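Local coordinates for tRNA (guanine(26)-N(2))-dimethyltransferase (Pyrococcus horikoshii, PDB 2DUL), which dimethylates the N2 atom of guanine 26 in tRNA, probably drawing both methyl groups from S-adenosyl-L-methionine, at residues D216-A220 with L281-V287; I318-T324 with S358-T364; L55-G59 with L86-N90; L187-L191 with A326-R330. All blocks are in the same frame, centred on the assembly; numbering follows the deposited sequence.

A chain is held together by contacts between segments distant in sequence, and four are followed here. Interaction 3 closes first along the chain, within the methyltransferase core and beside residues predicted to bind S-adenosyl-L-methionine. Interaction 1 lies about 30 Å from it, centre to centre, on edge strand 213-223 of the nine-stranded sheet that also holds strands 50-53 and 73-78. Interactions 2 and 4 sit together across the chain's centre from interaction 3, with centres about 10 Å apart; their segments alternate in sequence, and strand 322-323 runs straight into helix 324-331. They touch, Phe321 CZ lying 3.3 Å from Glu190 O, so loop 187-191 packs on the small sheet as well as on the helix. The loop closed by interaction 4 encloses interaction 1.

Interaction 1. Residues D216-A220 with L281-V287; sequences DVILA and LKDEKIV
A classic beta bulge in strand 213-223 supplies one side of this contact: Ile218 and Leu219 both face Phe230 of the neighbouring strand, and Ile218 adopts phi/psi -87/-49 between extended Val217 and Leu219. The bulge lies in one of the two outermost strands of the large sheet, where 281-283 forms a single backbone bridge pairing Leu219 with Lys282 (CA-CA 4.3 Å). Two hydrogen bonds flank that pair. Ile218 O accepts from Asp283 N at 2.9 Å, and Leu281 O accepts from Ala220 N at 2.9 Å; Ile218 O also meets Lys282 CA at 3.5 Å in a CA-H...O contact. Leu281 N is satisfied by the carboxylate of Asp317, and the extended Lys282 side chain (chi1 p, the rest t) sends NZ to the carbonyls of Ile312 and Glu315. Ala220 O is taken by a glycerol, probably from the crystallisation liquor. Apolar contacts close the gaps: Ile218 CG2 to Ile286 CD1 at 3.9 Å, Leu219 CD1 to Val287 CG2 at 4.0 Å, and Ala220 CB to Leu281 CD2 at 4.0 Å. The bridge thus delivers the chain directly into helix 284-295, whose N-cap is Asp283 (chi1 t). Val287 N bonds to Asp283 O at 3.1 Å, while Asp283 OD1 receives both Ile286 N at 3.2 Å and, in a salt bridge, Lys285 NZ at 2.9 Å.

Interaction 2. Residues I318-T324 with S358-T364; sequences IPLFYDT and SPTGIKT
Strands 322-323 and 361-364 run antiparallel in a small three-stranded sheet. Tyr322 and Ile362 form the hydrogen-bonded pair (CA-CA 5.3 Å), with Tyr322 N to Ile362 O at 3.0 Å and Ile362 N to Tyr322 O at 2.9 Å; Asp323 and Gly361 form the non-hydrogen-bonded pair (CA-CA 4.1 Å). A type I turn from Ser358 to Gly361 precedes the second strand, and Thr360 O accepts from Thr324 N at 3.1 Å. Before the first strand, Leu320 takes a positive phi (65°). Phe321 (chi1 p) brings CD1 to 3.6 Å from Gly361 CA; a beta carbon on Gly361 would clash with Phe321 CE1. Thr364 CG2 lies at the edge of the Tyr322 ring, 3.7 Å from Tyr322 CD2. Lys363 curls back so that NZ bonds Ile318 O at 2.7 Å and Leu320 O at 2.9 Å, with a salt bridge to Glu194 as well. One water links Leu320 O to Thr364 N; a second joins Asp323 OD2 to Ser358 OG. Thr360 OG1 makes a weak hydrogen bond to the Asp323 carboxylate, whose OD1 caps helix 324-331 by accepting from Ala326 N. The chemistry implies a sheet edge finished by side chains: lysine gathers the incoming loop's carbonyls, and aspartate joins turn to helix start.

Interaction 3. Residues L55-G59 with L86-N90; sequences LSATG and LMKRN
Class I methyltransferases follow their first core strand with a loop at the cofactor site, and 55-59, between strand 50-53 and helix 60-68, is consistent with that loop. It forms a type II' turn from Ser56 to Gly59, with Ala57 at phi/psi 59/-105, closed by Gly59 N to Ser56 O at 2.8 Å. Gly59 (95/2) is the N-cap residue of helix 60-68. The helical segment opposite begins with Leu86, whose CD2 touches Thr58 CG2 at 4.1 Å. Met87 (m, t, p) comes next and lies along the turn: its CG meets Ala57 O at 3.2 Å, its CE reaches Ser56 CB at 3.4 Å, and the nearest alpha carbons are those of Gly59 and Met87, 5.1 Å apart, where a beta carbon on Gly59 would be tight against Met87 CG. One helical turn after Leu86, whose O accepts from Asn90 N at 2.9 Å, Asn90 (chi1 m) donates from ND2 to Thr58 O at 3.0 Å and accepts at OD1 from Leu14 N of strand 11-15. Ala57 N bonds to Asp78, a predicted S-adenosyl-L-methionine ligand. Helix 81-94 packs through Met87 on Leu76 and Asp78 of strand 73-78 and on Ile116 of strand 113-118, while Asn90 links the loop to strand 11-15.

Interaction 4. Residues L187-L191 with A326-R330; sequences LRGEL and AIGRR
Glu190 spreads its carboxylate over the first turn of helix 324-331, where OE2 rests 3.1 Å from Ala326 CB, and meets the guanidinium of Arg330 edge-on. Two nearly linear hydrogen bonds make the salt bridge: Arg330 NH2 to Glu190 OE1 at 2.9 Å and Arg330 NE to Glu190 OE2 at 3.0 Å. Ala326 and Arg330 stand one helical turn apart (Arg330 N to Ala326 O 2.9 Å), so both point their CA-CB bonds at the loop; the nearest alpha carbons, of Glu190 and Ala326, are 6.6 Å apart. To build it, give Glu190 chi1 p with chi2 near -98°, and Arg330 chi1 m, chi2 and chi3 t. Gly189, at phi/psi 109/-164, swings the loop round just before Glu190, in a conformation a beta carbon would not tolerate. Arg188 brings a like charge close, NH2 to Arg330 NH2 3.8 Å; the Asp254 carboxylate pairs with Arg188 NH1, which probably offsets the repulsion, and its carbonyl accepts from Arg330 NH1. Phe252 of strand 247-252 touches Arg188, Glu190 and Arg330. Away from the annotated sites, this is a bidentate, side-on glutamate-arginine salt bridge, joining the loop before helix 192-209 to the short helix that follows strand 322-323.

Interaction 1. Residues D216-A220 with L281-V287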
loop_
_atom_site.group_PDB
_atom_site.type_symbol
_atom_site.label_atom_id
_atom_site.label_comp_id
_atom_site.label_asym_id
_atom_site.label_seq_id
_atom_site.Cartn_x
_atom_site.Cartn_y
_atom_site.Cartn_z
ATOM N N ASP A 216 2.999 2.927 -12.300
ATOM C CA ASP A 216 2.060 1.869 -12.630
ATOM C C ASP A 216 1.791 1.266 -11.261
ATOM O O ASP A 216 2.733 0.995 -10.508
ATOM C CB ASP A 216 2.684 0.796 -13.523
ATOM C CG ASP A 216 2.549 1.110 -14.999
ATOM O OD1 ASP A 216 1.653 1.897 -15.367
ATOM O OD2 ASP A 216 3.333 0.552 -15.793
ATOM N N VAL A 217 0.526 1.081 -10.910
ATOM C CA VAL A 217 0.223 0.500 -9.614
ATOM C C VAL A 217 0.380 -1.016 -9.690
ATOM O O VAL A 217 -0.183 -1.662 -10.569
ATOM C CB VAL A 217 -1.210 0.833 -9.166
ATOM C CG1 VAL A 217 -1.501 0.167 -7.825
ATOM C CG2 VAL A 217 -1.383 2.336 -9.052
ATOM N N ILE A 218 1.171 -1.573 -8.780
ATOM C CA ILE A 218 1.370 -3.010 -8.735
ATOM C C ILE A 218 0.252 -3.584 -7.870
ATOM O O ILE A 218 -0.440 -4.528 -8.257
ATOM C CB ILE A 218 2.726 -3.363 -8.101
ATOM C CG1 ILE A 218 3.863 -2.838 -8.988
ATOM C CG2 ILE A 218 2.834 -4.871 -7.906
ATOM C CD1 ILE A 218 5.228 -2.869 -8.320
ATOM N N LEU A 219 0.073 -2.984 -6.701
ATOM C CA LEU A 219 -0.948 -3.416 -5.761
ATOM C C LEU A 219 -1.162 -2.346 -4.706
ATOM O O LEU A 219 -0.210 -1.873 -4.095
ATOM C CB LEU A 219 -0.519 -4.714 -5.072
ATOM C CG LEU A 219 -1.362 -5.156 -3.869
ATOM C CD1 LEU A 219 -2.780 -5.470 -4.323
ATOM C CD2 LEU A 219 -0.726 -6.372 -3.215
ATOM N N ALA A 220 -2.416 -1.957 -4.508
ATOM C CA ALA A 220 -2.749 -0.961 -3.495
ATOM C C ALA A 220 -4.006 -1.475 -2.822
ATOM O O ALA A 220 -4.951 -1.893 -3.493
ATOM C CB ALA A 220 -2.995 0.394 -4.130
ATOM N N LEU A 281 -5.901 -0.310 -9.430
ATOM C CA LEU A 281 -5.358 -0.384 -8.079
ATOM C C LEU A 281 -4.572 -1.686 -7.953
ATOM O O LEU A 281 -4.083 -2.031 -6.882
ATOM C CB LEU A 281 -6.467 -0.321 -7.019
ATOM C CG LEU A 281 -7.017 1.089 -6.756
ATOM C CD1 LEU A 281 -8.018 1.044 -5.605
ATOM C CD2 LEU A 281 -5.870 2.047 -6.419
ATOM N N LYS A 282 -4.462 -2.412 -9.062
ATOM C CA LYS A 282 -3.705 -3.656 -9.067
ATOM C C LYS A 282 -3.267 -4.050 -10.470
ATOM O O LYS A 282 -3.872 -3.649 -11.465
ATOM C CB LYS A 282 -4.528 -4.807 -8.471
ATOM C CG LYS A 282 -5.649 -5.325 -9.378
ATOM C CD LYS A 282 -6.200 -6.658 -8.867
ATOM C CE LYS A 282 -7.346 -7.174 -9.738
ATOM N NZ LYS A 282 -7.875 -8.476 -9.235
ATOM N N ASP A 283 -2.190 -4.823 -10.533
ATOM C CA ASP A 283 -1.690 -5.348 -11.789
ATOM C C ASP A 283 -2.204 -6.784 -11.750
ATOM O O ASP A 283 -1.667 -7.615 -11.019
ATOM C CB ASP A 283 -0.161 -5.336 -11.816
ATOM C CG ASP A 283 0.401 -5.938 -13.088
ATOM O OD1 ASP A 283 0.079 -7.105 -13.375
ATOM O OD2 ASP A 283 1.165 -5.249 -13.799
ATOM N N GLU A 284 -3.264 -7.058 -12.506
ATOM C CA GLU A 284 -3.876 -8.387 -12.551
ATOM C C GLU A 284 -2.903 -9.559 -12.541
ATOM O O GLU A 284 -3.013 -10.449 -11.700
ATOM C CB GLU A 284 -4.767 -8.524 -13.785
ATOM C CG GLU A 284 -6.083 -7.793 -13.702
ATOM C CD GLU A 284 -6.952 -8.053 -14.919
ATOM O OE1 GLU A 284 -7.223 -9.239 -15.208
ATOM O OE2 GLU A 284 -7.361 -7.074 -15.583
ATOM N N LYS A 285 -1.974 -9.565 -13.491
ATOM C CA LYS A 285 -0.982 -10.636 -13.607
ATOM C C LYS A 285 -0.229 -10.890 -12.306
ATOM O O LYS A 285 -0.237 -11.997 -11.774
ATOM C CB LYS A 285 0.046 -10.300 -14.693
ATOM C CG LYS A 285 -0.518 -10.113 -16.092
ATOM C CD LYS A 285 0.568 -9.670 -17.082
ATOM C CE LYS A 285 1.088 -8.252 -16.793
ATOM N NZ LYS A 285 1.832 -8.117 -15.496
ATOM N N ILE A 286 0.431 -9.849 -11.806
ATOM C CA ILE A 286 1.224 -9.942 -10.588
ATOM C C ILE A 286 0.435 -10.461 -9.392
ATOM O O ILE A 286 0.879 -11.378 -8.699
ATOM C CB ILE A 286 1.849 -8.567 -10.249
ATOM C CG1 ILE A 286 2.788 -8.149 -11.382
ATOM C CG2 ILE A 286 2.601 -8.638 -8.926
ATOM C CD1 ILE A 286 3.388 -6.768 -11.220
ATOM N N VAL A 287 -0.738 -9.886 -9.150
ATOM C CA VAL A 287 -1.553 -10.317 -8.018
ATOM C C VAL A 287 -1.989 -11.776 -8.167
ATOM O O VAL A 287 -2.126 -12.498 -7.176
ATOM C CB VAL A 287 -2.783 -9.407 -7.851
ATOM C CG1 VAL A 287 -3.736 -9.997 -6.822
ATOM C CG2 VAL A 287 -2.325 -8.011 -7.408
#

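Interaction 2. Residues I318-T324 with S358-T364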
loop_
_atom_site.group_PDB
_atom_site.type_symbol
_atom_site.label_atom_id
_atom_site.label_comp_id
_atom_site.label_asym_id
_atom_site.label_seq_id
_atom_site.Cartn_x
_atom_site.Cartn_y
_atom_site.Cartn_z
ATOM N N ILE A 318 -12.124 -1.601 -10.638
ATOM C CA ILE A 318 -12.874 -0.511 -11.244
ATOM C C ILE A 318 -13.006 0.562 -10.168
ATOM O O ILE A 318 -12.996 0.250 -8.973
ATOM C CB ILE A 318 -14.257 -1.020 -11.695
ATOM C CG1 ILE A 318 -15.031 0.087 -12.414
ATOM C CG2 ILE A 318 -15.029 -1.532 -10.488
ATOM C CD1 ILE A 318 -16.282 -0.411 -13.119
ATOM N N PRO A 319 -13.118 1.840 -10.566
ATOM C CA PRO A 319 -13.239 2.889 -9.551
ATOM C C PRO A 319 -14.498 2.832 -8.684
ATOM O O PRO A 319 -15.623 2.850 -9.185
ATOM C CB PRO A 319 -13.161 4.177 -10.368
ATOM C CG PRO A 319 -12.306 3.788 -11.542
ATOM C CD PRO A 319 -12.865 2.423 -11.897
ATOM N N LEU A 320 -14.279 2.760 -7.377
ATOM C CA LEU A 320 -15.344 2.745 -6.383
ATOM C C LEU A 320 -16.296 1.544 -6.393
ATOM O O LEU A 320 -16.059 0.534 -7.065
ATOM C CB LEU A 320 -16.130 4.064 -6.474
ATOM C CG LEU A 320 -15.214 5.301 -6.462
ATOM C CD1 LEU A 320 -16.044 6.582 -6.479
ATOM C CD2 LEU A 320 -14.312 5.260 -5.223
ATOM N N PHE A 321 -17.370 1.653 -5.620
ATOM C CA PHE A 321 -18.337 0.569 -5.502
ATOM C C PHE A 321 -19.613 1.068 -4.849
ATOM O O PHE A 321 -19.706 2.233 -4.462
ATOM C CB PHE A 321 -17.732 -0.562 -4.663
ATOM C CG PHE A 321 -17.323 -0.143 -3.272
ATOM C CD1 PHE A 321 -18.211 -0.249 -2.205
ATOM C CD2 PHE A 321 -16.043 0.361 -3.031
ATOM C CE1 PHE A 321 -17.830 0.139 -0.913
ATOM C CE2 PHE A 321 -15.651 0.752 -1.749
ATOM C CZ PHE A 321 -16.548 0.640 -0.686
ATOM N N TYR A 322 -20.598 0.185 -4.735
ATOM C CA TYR A 322 -21.865 0.540 -4.116
ATOM C C TYR A 322 -22.009 -0.261 -2.830
ATOM O O TYR A 322 -21.919 -1.486 -2.842
ATOM C CB TYR A 322 -23.032 0.237 -5.066
ATOM C CG TYR A 322 -22.970 1.017 -6.366
ATOM C CD1 TYR A 322 -22.950 2.411 -6.363
ATOM C CD2 TYR A 322 -22.894 0.361 -7.595
ATOM C CE1 TYR A 322 -22.851 3.135 -7.554
ATOM C CE2 TYR A 322 -22.795 1.078 -8.791
ATOM C CZ TYR A 322 -22.772 2.462 -8.761
ATOM O OH TYR A 322 -22.661 3.177 -9.937
ATOM N N ASP A 323 -22.211 0.439 -1.719
ATOM C CA ASP A 323 -22.367 -0.215 -0.424
ATOM C C ASP A 323 -23.860 -0.443 -0.196
ATOM O O ASP A 323 -24.608 0.500 0.037
ATOM C CB ASP A 323 -21.782 0.668 0.676
ATOM C CG ASP A 323 -21.698 -0.044 2.014
ATOM O OD1 ASP A 323 -22.761 -0.311 2.619
ATOM O OD2 ASP A 323 -20.564 -0.347 2.450
ATOM N N THR A 324 -24.284 -1.701 -0.281
ATOM C CA THR A 324 -25.692 -2.053 -0.117
ATOM C C THR A 324 -26.303 -1.529 1.179
ATOM O O THR A 324 -27.442 -1.064 1.195
ATOM C CB THR A 324 -25.890 -3.583 -0.170
ATOM O OG1 THR A 324 -25.299 -4.101 -1.370
ATOM C CG2 THR A 324 -27.372 -3.919 -0.172
ATOM N N SER A 358 -14.815 -3.055 1.848
ATOM C CA SER A 358 -15.970 -3.061 2.742
ATOM C C SER A 358 -16.704 -4.392 2.638
ATOM O O SER A 358 -16.814 -4.962 1.555
ATOM C CB SER A 358 -16.925 -1.923 2.380
ATOM O OG SER A 358 -18.142 -2.035 3.093
ATOM N N PRO A 359 -17.225 -4.899 3.769
ATOM C CA PRO A 359 -17.951 -6.172 3.802
ATOM C C PRO A 359 -19.282 -6.159 3.050
ATOM O O PRO A 359 -19.745 -7.199 2.588
ATOM C CB PRO A 359 -18.128 -6.421 5.297
ATOM C CG PRO A 359 -18.294 -5.036 5.836
ATOM C CD PRO A 359 -17.200 -4.279 5.107
ATOM N N THR A 360 -19.895 -4.986 2.929
ATOM C CA THR A 360 -21.172 -4.873 2.226
ATOM C C THR A 360 -21.035 -4.140 0.891
ATOM O O THR A 360 -22.034 -3.776 0.266
ATOM C CB THR A 360 -22.217 -4.141 3.090
ATOM O OG1 THR A 360 -21.665 -2.906 3.570
ATOM C CG2 THR A 360 -22.624 -5.008 4.276
ATOM N N GLY A 361 -19.800 -3.938 0.448
ATOM C CA GLY A 361 -19.587 -3.247 -0.810
ATOM C C GLY A 361 -19.561 -4.172 -2.012
ATOM O O GLY A 361 -19.086 -5.303 -1.931
ATOM N N ILE A 362 -20.086 -3.698 -3.135
ATOM C CA ILE A 362 -20.088 -4.498 -4.350
ATOM C C ILE A 362 -19.520 -3.687 -5.506
ATOM O O ILE A 362 -20.007 -2.593 -5.808
ATOM C CB ILE A 362 -21.514 -4.959 -4.736
ATOM C CG1 ILE A 362 -22.076 -5.893 -3.663
ATOM C CG2 ILE A 362 -21.476 -5.684 -6.082
ATOM C CD1 ILE A 362 -23.553 -6.197 -3.840
ATOM N N LYS A 363 -18.474 -4.223 -6.123
ATOM C CA LYS A 363 -17.841 -3.596 -7.277
ATOM C C LYS A 363 -18.649 -4.123 -8.454
ATOM O O LYS A 363 -18.893 -5.328 -8.552
ATOM C CB LYS A 363 -16.388 -4.068 -7.427
ATOM C CG LYS A 363 -15.311 -2.981 -7.334
ATOM C CD LYS A 363 -14.905 -2.720 -5.906
ATOM C CE LYS A 363 -13.553 -2.008 -5.816
ATOM N NZ LYS A 363 -13.526 -0.659 -6.452
ATOM N N THR A 364 -19.072 -3.241 -9.347
ATOM C CA THR A 364 -19.839 -3.693 -10.490
ATOM C C THR A 364 -19.769 -2.737 -11.663
ATOM O O THR A 364 -19.578 -1.532 -11.489
ATOM C CB THR A 364 -21.321 -3.905 -10.123
ATOM O OG1 THR A 364 -22.029 -4.397 -11.266
ATOM C CG2 THR A 364 -21.957 -2.603 -9.666
HETATM O O HOH W 1 -18.203 -0.477 -8.783
HETATM O O HOH W 2 -18.451 0.731 3.553
#

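Interaction 3. Residues L55-G59 with L86-N90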
loop_
_atom_site.group_PDB
_atom_site.type_symbol
_atom_site.label_atom_id
_atom_site.label_comp_id
_atom_site.label_asym_id
_atom_site.label_seq_id
_atom_site.Cartn_x
_atom_site.Cartn_y
_atom_site.Cartn_z
ATOM N N LEU A 55 12.462 2.592 7.815
ATOM C CA LEU A 55 12.202 2.849 9.232
ATOM C C LEU A 55 12.031 1.458 9.836
ATOM O O LEU A 55 10.916 0.971 10.004
ATOM C CB LEU A 55 10.922 3.678 9.364
ATOM C CG LEU A 55 11.040 5.034 8.649
ATOM C CD1 LEU A 55 9.767 5.340 7.876
ATOM C CD2 LEU A 55 11.343 6.121 9.666
ATOM N N SER A 56 13.164 0.834 10.154
ATOM C CA SER A 56 13.221 -0.539 10.648
ATOM C C SER A 56 12.819 -0.913 12.070
ATOM O O SER A 56 12.382 -2.040 12.294
ATOM C CB SER A 56 14.628 -1.094 10.407
ATOM O OG SER A 56 15.034 -0.868 9.072
ATOM N N ALA A 57 12.997 -0.010 13.028
ATOM C CA ALA A 57 12.658 -0.317 14.423
ATOM C C ALA A 57 13.465 -1.530 14.903
ATOM O O ALA A 57 14.666 -1.416 15.166
ATOM C CB ALA A 57 11.160 -0.588 14.556
ATOM N N THR A 58 12.821 -2.691 15.009
ATOM C CA THR A 58 13.519 -3.899 15.461
ATOM C C THR A 58 14.345 -4.519 14.337
ATOM O O THR A 58 15.244 -5.324 14.590
ATOM C CB THR A 58 12.540 -4.981 15.957
ATOM O OG1 THR A 58 11.755 -5.454 14.855
ATOM C CG2 THR A 58 11.614 -4.419 17.033
ATOM N N GLY A 59 14.024 -4.145 13.099
ATOM C CA GLY A 59 14.727 -4.674 11.940
ATOM C C GLY A 59 14.022 -5.864 11.309
ATOM O O GLY A 59 14.501 -6.432 10.327
ATOM N N LEU A 86 19.435 -2.653 18.713
ATOM C CA LEU A 86 18.622 -3.858 18.631
ATOM C C LEU A 86 18.672 -4.471 17.234
ATOM O O LEU A 86 18.624 -5.694 17.078
ATOM C CB LEU A 86 17.175 -3.544 19.015
ATOM C CG LEU A 86 16.230 -4.747 19.067
ATOM C CD1 LEU A 86 16.824 -5.834 19.952
ATOM C CD2 LEU A 86 14.869 -4.303 19.593
ATOM N N MET A 87 18.763 -3.620 16.218
ATOM C CA MET A 87 18.838 -4.098 14.844
ATOM C C MET A 87 20.107 -4.931 14.653
ATOM O O MET A 87 20.064 -6.007 14.066
ATOM C CB MET A 87 18.804 -2.909 13.875
ATOM C CG MET A 87 17.412 -2.292 13.726
ATOM S SD MET A 87 17.376 -0.624 13.004
ATOM C CE MET A 87 17.926 -0.946 11.398
ATOM N N LYS A 88 21.232 -4.440 15.161
ATOM C CA LYS A 88 22.494 -5.170 15.044
ATOM C C LYS A 88 22.396 -6.541 15.727
ATOM O O LYS A 88 22.858 -7.552 15.197
ATOM C CB LYS A 88 23.641 -4.364 15.666
ATOM C CG LYS A 88 24.024 -3.101 14.898
ATOM C CD LYS A 88 25.253 -2.419 15.510
ATOM C CE LYS A 88 24.984 -1.926 16.929
ATOM N NZ LYS A 88 26.192 -1.299 17.554
ATOM N N ARG A 89 21.782 -6.573 16.906
ATOM C CA ARG A 89 21.630 -7.824 17.640
ATOM C C ARG A 89 20.750 -8.815 16.882
ATOM O O ARG A 89 21.100 -9.990 16.735
ATOM C CB ARG A 89 21.017 -7.560 19.017
ATOM C CG ARG A 89 21.805 -6.580 19.864
ATOM C CD ARG A 89 21.269 -6.541 21.288
ATOM N NE ARG A 89 21.287 -7.866 21.900
ATOM C CZ ARG A 89 21.029 -8.101 23.183
ATOM N NH1 ARG A 89 21.069 -9.343 23.650
ATOM N NH2 ARG A 89 20.738 -7.095 23.999
ATOM N N ASN A 90 19.606 -8.345 16.396
ATOM C CA ASN A 90 18.702 -9.229 15.681
ATOM C C ASN A 90 19.277 -9.747 14.378
ATOM O O ASN A 90 19.017 -10.886 13.996
ATOM C CB ASN A 90 17.354 -8.542 15.446
ATOM C CG ASN A 90 16.561 -8.385 16.729
ATOM O OD1 ASN A 90 16.686 -9.201 17.643
ATOM N ND2 ASN A 90 15.734 -7.345 16.802
#

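Interaction 4. Residues L187-L191 with A326-R330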
loop_
_atom_site.group_PDB
_atom_site.type_symbol
_atom_site.label_atom_id
_atom_site.label_comp_id
_atom_site.label_asym_id
_atom_site.label_seq_id
_atom_site.Cartn_x
_atom_site.Cartn_y
_atom_site.Cartn_z
ATOM N N LEU A 187 -13.144 12.091 1.152
ATOM C CA LEU A 187 -14.569 11.786 1.167
ATOM C C LEU A 187 -14.852 10.795 2.290
ATOM O O LEU A 187 -14.340 9.677 2.284
ATOM C CB LEU A 187 -15.007 11.175 -0.166
ATOM C CG LEU A 187 -16.441 10.622 -0.189
ATOM C CD1 LEU A 187 -17.436 11.733 0.102
ATOM C CD2 LEU A 187 -16.731 9.988 -1.542
ATOM N N ARG A 188 -15.652 11.201 3.268
ATOM C CA ARG A 188 -15.972 10.289 4.358
ATOM C C ARG A 188 -17.157 9.397 3.993
ATOM O O ARG A 188 -17.825 9.621 2.984
ATOM C CB ARG A 188 -16.243 11.071 5.651
ATOM C CG ARG A 188 -17.028 12.362 5.499
ATOM C CD ARG A 188 -18.518 12.124 5.316
ATOM N NE ARG A 188 -18.917 12.061 3.912
ATOM C CZ ARG A 188 -20.146 11.758 3.501
ATOM N NH1 ARG A 188 -20.425 11.728 2.206
ATOM N NH2 ARG A 188 -21.095 11.476 4.388
ATOM N N GLY A 189 -17.404 8.373 4.801
ATOM C CA GLY A 189 -18.510 7.479 4.515
ATOM C C GLY A 189 -18.071 6.108 4.034
ATOM O O GLY A 189 -16.908 5.729 4.173
ATOM N N GLU A 190 -19.009 5.376 3.444
ATOM C CA GLU A 190 -18.762 4.023 2.963
ATOM C C GLU A 190 -17.637 3.850 1.944
ATOM O O GLU A 190 -17.065 2.770 1.836
ATOM C CB GLU A 190 -20.053 3.439 2.372
ATOM C CG GLU A 190 -20.633 4.256 1.228
ATOM C CD GLU A 190 -21.750 5.185 1.668
ATOM O OE1 GLU A 190 -21.604 5.852 2.713
ATOM O OE2 GLU A 190 -22.775 5.255 0.961
ATOM N N LEU A 191 -17.324 4.896 1.192
ATOM C CA LEU A 191 -16.276 4.797 0.181
ATOM C C LEU A 191 -14.892 5.253 0.646
ATOM O O LEU A 191 -13.915 5.104 -0.087
ATOM C CB LEU A 191 -16.677 5.613 -1.057
ATOM C CG LEU A 191 -17.597 4.976 -2.109
ATOM C CD1 LEU A 191 -18.648 4.105 -1.461
ATOM C CD2 LEU A 191 -18.226 6.078 -2.948
ATOM N N ALA A 326 -25.151 1.113 3.285
ATOM C CA ALA A 326 -25.200 2.573 3.291
ATOM C C ALA A 326 -26.245 3.134 2.325
ATOM O O ALA A 326 -26.968 4.069 2.663
ATOM C CB ALA A 326 -23.820 3.145 2.963
ATOM N N ILE A 327 -26.322 2.568 1.123
ATOM C CA ILE A 327 -27.286 3.041 0.139
ATOM C C ILE A 327 -28.703 2.800 0.643
ATOM O O ILE A 327 -29.596 3.618 0.425
ATOM C CB ILE A 327 -27.084 2.354 -1.229
ATOM C CG1 ILE A 327 -25.753 2.814 -1.838
ATOM C CG2 ILE A 327 -28.240 2.694 -2.165
ATOM C CD1 ILE A 327 -25.438 2.218 -3.204
ATOM N N GLY A 328 -28.904 1.676 1.321
ATOM C CA GLY A 328 -30.214 1.383 1.872
ATOM C C GLY A 328 -30.614 2.469 2.861
ATOM O O GLY A 328 -31.760 2.928 2.861
ATOM N N ARG A 329 -29.673 2.893 3.702
ATOM C CA ARG A 329 -29.963 3.936 4.687
ATOM C C ARG A 329 -30.174 5.305 4.042
ATOM O O ARG A 329 -31.042 6.070 4.468
ATOM C CB ARG A 329 -28.836 4.032 5.723
ATOM C CG ARG A 329 -28.643 2.775 6.552
ATOM C CD ARG A 329 -27.603 2.965 7.650
ATOM N NE ARG A 329 -28.045 3.886 8.696
ATOM C CZ ARG A 329 -27.873 5.203 8.661
ATOM N NH1 ARG A 329 -27.258 5.764 7.629
ATOM N NH2 ARG A 329 -28.320 5.960 9.655
ATOM N N ARG A 330 -29.384 5.614 3.016
ATOM C CA ARG A 330 -29.502 6.900 2.331
ATOM C C ARG A 330 -30.828 7.027 1.588
ATOM O O ARG A 330 -31.511 8.047 1.694
ATOM C CB ARG A 330 -28.337 7.096 1.349
ATOM C CG ARG A 330 -26.971 7.240 2.016
ATOM C CD ARG A 330 -25.861 7.500 0.995
ATOM N NE ARG A 330 -24.538 7.530 1.623
ATOM C CZ ARG A 330 -24.080 8.520 2.387
ATOM N NH1 ARG A 330 -24.830 9.591 2.627
ATOM N NH2 ARG A 330 -22.872 8.432 2.930
#